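Local coordinates for iota-carbonic anhydrase (Nostoc sp. PCC 7120 = FACHB-418, PDB 7C5W) that catalyses the hydration of carbon dioxide to bicarbonate without a metal cofactor and assembles as a homotetramer, a dimer of dimers, at the interface of chains A and B and the interface of chains A and C. Numbering follows the deposited sequence. Chains: chain A/B/C, iota-carbonic anhydrase.

Contact 1: the interface of chains A and B. Residues chain A 127-129; chain B 20, 22.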
loop_
_atom_site.group_PDB
_atom_site.type_symbol
_atom_site.label_atom_id
_atom_site.label_comp_id
_atom_site.label_asym_id
_atom_site.label_seq_id
_atom_site.Cartn_x
_atom_site.Cartn_y
_atom_site.Cartn_z
ATOM N N PHE A 127 -4.476 9.842 8.592
ATOM C CA PHE A 127 -4.834 8.590 7.876
ATOM C C PHE A 127 -3.532 7.935 7.413
ATOM O O PHE A 127 -2.818 8.489 6.569
ATOM C CB PHE A 127 -5.858 8.877 6.775
ATOM C CG PHE A 127 -6.685 7.692 6.346
ATOM C CD1 PHE A 127 -6.084 6.562 5.807
ATOM C CD2 PHE A 127 -8.066 7.715 6.445
ATOM C CE1 PHE A 127 -6.850 5.490 5.375
ATOM C CE2 PHE A 127 -8.828 6.632 6.035
ATOM C CZ PHE A 127 -8.223 5.523 5.499
ATOM N N ILE A 128 -3.192 6.805 8.026
ATOM C CA ILE A 128 -2.047 5.959 7.603
ATOM C C ILE A 128 -2.602 4.855 6.711
ATOM O O ILE A 128 -3.359 4.007 7.219
ATOM C CB ILE A 128 -1.289 5.425 8.827
ATOM C CG1 ILE A 128 -0.780 6.574 9.699
ATOM C CG2 ILE A 128 -0.167 4.490 8.411
ATOM C CD1 ILE A 128 -0.165 6.109 10.997
ATOM N N THR A 129 -2.258 4.916 5.426
ATOM C CA THR A 129 -2.680 3.976 4.354
ATOM C C THR A 129 -1.571 2.965 4.079
ATOM O O THR A 129 -1.543 2.438 2.959
ATOM C CB THR A 129 -2.945 4.729 3.046
ATOM O OG1 THR A 129 -1.696 5.267 2.608
ATOM C CG2 THR A 129 -3.940 5.852 3.199
ATOM N N VAL B 20 -6.752 6.964 11.520
ATOM C CA VAL B 20 -7.037 5.661 10.860
ATOM C C VAL B 20 -5.687 5.039 10.524
ATOM O O VAL B 20 -4.859 5.732 9.918
ATOM C CB VAL B 20 -7.882 5.819 9.590
ATOM C CG1 VAL B 20 -8.239 4.463 9.004
ATOM C CG2 VAL B 20 -9.126 6.657 9.829
ATOM N N ARG B 22 -4.424 1.847 8.515
ATOM C CA ARG B 22 -4.586 0.666 7.619
ATOM C C ARG B 22 -3.300 -0.174 7.623
ATOM O O ARG B 22 -3.313 -1.273 7.065
ATOM C CB ARG B 22 -4.872 1.047 6.160
ATOM C CG ARG B 22 -6.001 2.041 5.918
ATOM C CD ARG B 22 -7.397 1.637 6.360
ATOM N NE ARG B 22 -8.049 0.489 5.728
ATOM C CZ ARG B 22 -8.071 0.211 4.426
ATOM N NH1 ARG B 22 -8.697 -0.865 3.988
ATOM N NH2 ARG B 22 -7.469 0.994 3.558
#

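Contact 2: the interface of chains A and B. Residues chain A 23-24, 128, 130; chain B 21-23, 130-131.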
loop_
_atom_site.group_PDB
_atom_site.type_symbol
_atom_site.label_atom_id
_atom_site.label_comp_id
_atom_site.label_asym_id
_atom_site.label_seq_id
_atom_site.Cartn_x
_atom_site.Cartn_y
_atom_site.Cartn_z
ATOM N N ALA A 23 5.975 0.380 6.465
ATOM C CA ALA A 23 4.794 1.077 7.010
ATOM C C ALA A 23 5.267 2.310 7.782
ATOM O O ALA A 23 6.364 2.272 8.328
ATOM C CB ALA A 23 3.996 0.144 7.895
ATOM N N ILE A 24 4.435 3.345 7.834
ATOM C CA ILE A 24 4.647 4.553 8.674
ATOM C C ILE A 24 3.897 4.358 9.996
ATOM O O ILE A 24 2.749 3.863 9.967
ATOM C CB ILE A 24 4.181 5.812 7.911
ATOM C CG1 ILE A 24 5.000 6.034 6.636
ATOM C CG2 ILE A 24 4.207 7.035 8.818
ATOM C CD1 ILE A 24 4.438 7.080 5.697
ATOM N N ILE A 128 -3.192 6.805 8.026
ATOM C CA ILE A 128 -2.047 5.959 7.603
ATOM C C ILE A 128 -2.602 4.855 6.711
ATOM O O ILE A 128 -3.359 4.007 7.219
ATOM C CB ILE A 128 -1.289 5.425 8.827
ATOM C CG1 ILE A 128 -0.780 6.574 9.699
ATOM C CG2 ILE A 128 -0.167 4.490 8.411
ATOM C CD1 ILE A 128 -0.165 6.109 10.997
ATOM N N GLY A 130 -0.670 2.757 5.041
ATOM C CA GLY A 130 0.439 1.783 4.955
ATOM C C GLY A 130 1.775 2.448 4.662
ATOM O O GLY A 130 2.440 2.920 5.604
ATOM N N ASN B 21 -5.468 3.795 10.921
ATOM C CA ASN B 21 -4.203 3.082 10.639
ATOM C C ASN B 21 -4.491 1.802 9.856
ATOM O O ASN B 21 -4.729 0.789 10.524
ATOM C CB ASN B 21 -3.451 2.743 11.926
ATOM C CG ASN B 21 -2.033 2.291 11.656
ATOM O OD1 ASN B 21 -1.643 2.058 10.512
ATOM N ND2 ASN B 21 -1.243 2.182 12.707
ATOM N N ARG B 22 -4.424 1.847 8.515
ATOM C CA ARG B 22 -4.586 0.666 7.619
ATOM C C ARG B 22 -3.300 -0.174 7.623
ATOM O O ARG B 22 -3.313 -1.273 7.065
ATOM C CB ARG B 22 -4.872 1.047 6.160
ATOM C CG ARG B 22 -6.001 2.041 5.918
ATOM C CD ARG B 22 -7.397 1.637 6.360
ATOM N NE ARG B 22 -8.049 0.489 5.728
ATOM C CZ ARG B 22 -8.071 0.211 4.426
ATOM N NH1 ARG B 22 -8.697 -0.865 3.988
ATOM N NH2 ARG B 22 -7.469 0.994 3.558
ATOM N N ALA B 23 -2.211 0.335 8.188
ATOM C CA ALA B 23 -0.913 -0.373 8.251
ATOM C C ALA B 23 -0.996 -1.521 9.263
ATOM O O ALA B 23 -1.752 -1.411 10.220
ATOM C CB ALA B 23 0.192 0.584 8.627
ATOM N N GLY B 130 3.297 -2.161 4.297
ATOM C CA GLY B 130 2.215 -1.201 4.605
ATOM C C GLY B 130 0.905 -1.889 4.962
ATOM O O GLY B 130 0.717 -2.240 6.148
ATOM N N ASN B 131 0.036 -2.086 3.968
ATOM C CA ASN B 131 -1.323 -2.660 4.150
ATOM C C ASN B 131 -1.241 -4.192 4.294
ATOM O O ASN B 131 -2.163 -4.779 4.899
ATOM C CB ASN B 131 -2.250 -2.246 3.008
ATOM C CG ASN B 131 -3.706 -2.276 3.414
ATOM O OD1 ASN B 131 -4.480 -3.080 2.894
ATOM N ND2 ASN B 131 -4.077 -1.413 4.348
#

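Contact 3: the interface of chains A and C. Residues chain A 134-136, 154; chain C 75, 169-171.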
loop_
_atom_site.group_PDB
_atom_site.type_symbol
_atom_site.label_atom_id
_atom_site.label_comp_id
_atom_site.label_asym_id
_atom_site.label_seq_id
_atom_site.Cartn_x
_atom_site.Cartn_y
_atom_site.Cartn_z
ATOM N N THR A 134 -1.387 10.622 5.517
ATOM C CA THR A 134 -1.940 11.971 5.261
ATOM C C THR A 134 -2.302 12.590 6.611
ATOM O O THR A 134 -2.816 11.856 7.464
ATOM C CB THR A 134 -3.109 11.877 4.278
ATOM O OG1 THR A 134 -2.674 11.072 3.186
ATOM C CG2 THR A 134 -3.566 13.216 3.750
ATOM N N THR A 135 -1.984 13.870 6.813
ATOM C CA THR A 135 -2.420 14.674 7.985
ATOM C C THR A 135 -3.228 15.861 7.466
ATOM O O THR A 135 -2.906 16.354 6.374
ATOM C CB THR A 135 -1.241 15.147 8.845
ATOM O OG1 THR A 135 -0.512 16.166 8.151
ATOM C CG2 THR A 135 -0.320 14.011 9.234
ATOM N N MET A 136 -4.274 16.253 8.192
ATOM C CA MET A 136 -5.046 17.490 7.927
ATOM C C MET A 136 -5.263 18.188 9.263
ATOM O O MET A 136 -5.507 17.489 10.271
ATOM C CB MET A 136 -6.400 17.214 7.264
ATOM C CG MET A 136 -7.213 18.470 7.035
ATOM S SD MET A 136 -8.722 18.193 6.058
ATOM C CE MET A 136 -8.027 18.149 4.409
ATOM N N THR A 154 -2.871 20.255 4.581
ATOM C CA THR A 154 -2.824 18.802 4.281
ATOM C C THR A 154 -1.415 18.417 3.820
ATOM O O THR A 154 -0.937 19.048 2.879
ATOM C CB THR A 154 -3.851 18.429 3.211
ATOM O OG1 THR A 154 -5.115 18.799 3.750
ATOM C CG2 THR A 154 -3.826 16.960 2.852
ATOM N N LEU C 75 -10.397 13.363 6.118
ATOM C CA LEU C 75 -9.628 14.636 6.147
ATOM C C LEU C 75 -10.267 15.593 5.132
ATOM O O LEU C 75 -9.759 15.731 4.008
ATOM C CB LEU C 75 -8.146 14.343 5.879
ATOM C CG LEU C 75 -7.386 13.693 7.041
ATOM C CD1 LEU C 75 -8.020 12.373 7.461
ATOM C CD2 LEU C 75 -5.920 13.478 6.698
ATOM N N THR C 169 -9.467 11.889 1.823
ATOM C CA THR C 169 -8.920 13.272 1.928
ATOM C C THR C 169 -9.558 14.178 0.875
ATOM O O THR C 169 -9.667 13.751 -0.283
ATOM C CB THR C 169 -7.399 13.322 1.774
ATOM O OG1 THR C 169 -6.848 12.303 2.611
ATOM C CG2 THR C 169 -6.829 14.681 2.132
ATOM N N HIS C 170 -9.949 15.387 1.284
ATOM C CA HIS C 170 -10.606 16.407 0.431
ATOM C C HIS C 170 -10.272 17.800 0.963
ATOM O O HIS C 170 -10.941 18.225 1.925
ATOM C CB HIS C 170 -12.116 16.163 0.420
ATOM C CG HIS C 170 -12.853 16.962 -0.594
ATOM N ND1 HIS C 170 -12.320 18.105 -1.159
ATOM C CD2 HIS C 170 -14.087 16.806 -1.126
ATOM C CE1 HIS C 170 -13.193 18.621 -2.004
ATOM N NE2 HIS C 170 -14.283 17.834 -2.013
ATOM N N HIS C 171 -9.262 18.457 0.379
ATOM C CA HIS C 171 -8.837 19.847 0.695
ATOM C C HIS C 171 -9.206 20.734 -0.491
ATOM O O HIS C 171 -8.644 20.523 -1.588
ATOM C CB HIS C 171 -7.338 19.924 1.012
ATOM C CG HIS C 171 -6.903 21.185 1.682
ATOM N ND1 HIS C 171 -5.904 21.207 2.646
ATOM C CD2 HIS C 171 -7.315 22.468 1.541
ATOM C CE1 HIS C 171 -5.718 22.445 3.065
ATOM N NE2 HIS C 171 -6.578 23.245 2.403
#

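Contact 1: the interface of chains A and B
A:Phe127 lays one face of its ring against B:Val20, and the two side chains lie side by side, pointing the same way. B:Val20 CB sits over this face, shifted toward the rim, 3.8 Å from the ring centroid of A:Phe127. This is a CH-pi contact. Both branches of the valine take part. B:Val20 CG1 meets the far rim at A:Phe127 CZ, 3.7 Å away, and CG2 covers the side of CD2 and CE2. The valine's CG1 is anti to its own backbone N (chi1 -176°), which carries this branch over the tip of the ring.

B:Arg22 can be followed outward from CB. Its CB lies 4.1 Å from A:Thr129 CA and also near the carbonyl oxygen of A:Ile128. CG turns to the ring and reaches A:Phe127 CE1 at 3.6 Å. CD passes the same rim, near CE1 and CZ. The chain bends at chi2 and chi3, and the guanidinium plane stands 69° from the ring plane. The aliphatic part, CG and CD, meets the ring.

Backbone bonds fix the register. A:Ile128 N donates to B:Val20 O at 2.7 Å, and B:Arg22 N donates to A:Ile128 O at 2.7 Å. A:Ile128 thus uses both its N-H and its carbonyl on the partner. The site joins strand 125-128 of chain A to strand 19-21 of chain B as parallel neighbours, near the chain B N-terminus.

Contact 2: the interface of chains A and B
A:Ile128 lies over one face of the B:Asn21 side-chain amide, at its oxygen end. Its gamma methyl CG2 is 3.5 Å from B:Asn21 OD1, and its CB is also near. The two side chains run at a slant to one another. This is part of the two-fold subunit interface of an iota-class carbonic anhydrase, where A:Ile128 and B:Asn21 form a parallel beta bridge.

The second flat group is the guanidinium of B:Arg22. One of its faces has B:Asn131 ND2 of the same chain above it, offset toward the rim. The arginine's backbone N is held by A:Ile128.

B:Asn21 OD1 also accepts a hydrogen bond from B:Ala23 N at 2.9 Å. This N-H comes from the other side of the amide from A:Ile128, tilted 32° from the plane. The bond is bent, with 133° at the hydrogen. CG of B:Asn21 lies anti to the backbone N (chi1 -168°), which lets OD1 fold back to the backbone N two residues on. This bond ties the end of strand 19-21 to the loop that follows it.

B:Ala23 CB meets apolar groups of chain A on three sides. It touches A:Ile128 CG2 at 3.9 Å and A:Gly130 CA at 3.9 Å. Its methyl also faces the methyl of its twin, with A:Ala23 CB and B:Ala23 CB 3.9 Å apart. A:Gly130 CA and B:Gly130 CA approach to 3.5 Å, backbone against backbone, with no side chain between them.

Contact 3: the interface of chains A and C
A:Thr154 and C:His171 share a hydrogen bond, with A:Thr154 OG1 and C:His171 ND1 2.8 Å apart. Which atom donates is not decided by the structure. The two side chains slide past each other in opposite directions. The backbone N of A:Thr154 lies at the edge of the imidazole, in its plane. The hydroxyl is anti to the carbonyl carbon of A:Thr154, while CG2 takes the other branch and faces C:Thr169 CG2 at 3.8 Å. These two threonines meet tip to tip.

A:Thr134 comes to C:Thr169 in the same manner. Its CG2 lies 3.9 Å from C:Thr169 CG2, so the methyls of three threonines gather here. A:Thr134 CG2 also touches C:Leu75 CD2 at 3.8 Å.

C:Leu75 reaches in at a slant across strand 132-136. Its CB packs on A:Met136 CB at 3.6 Å, and its CD2 branch reaches the backbone of A:Thr134 and A:Thr135. A:Met136 extends from its backbone with CG anti to N (chi1 178°), then bends at chi3 (-80°). Its methyl CE thereby turns toward C:His171 CB, 3.9 Å away. The thioether end also sits against the C:Leu75 backbone carbonyl, modelled doubtfully close.

Behind this shell, strands 132-136 and 148-159 of chain A present the two threonines and the methionine. Strands 75-77 and 169-173 of chain C present the answering groups. The patch joins sheet residues of two subunits, mainly by apolar packing, and helps to hold the tetramer together.

Contacts 1 and 2 are adjoining parts of the A-B interface, with their C-alpha centres about 5 Å apart. They share A:Ile128 and B:Arg22 and both lie where strand 125-128 of chain A meets strand 19-21 of chain B. Contact 3 belongs to the A-C interface. Its centre is about 12 Å from that of contact 1 and about 16 Å from that of contact 2. In chain A, strand 132-136 of contact 3 follows closely after strand 125-128. One stretch of chain A thus serves two different partners, which fits a tetramer built as a dimer of dimers.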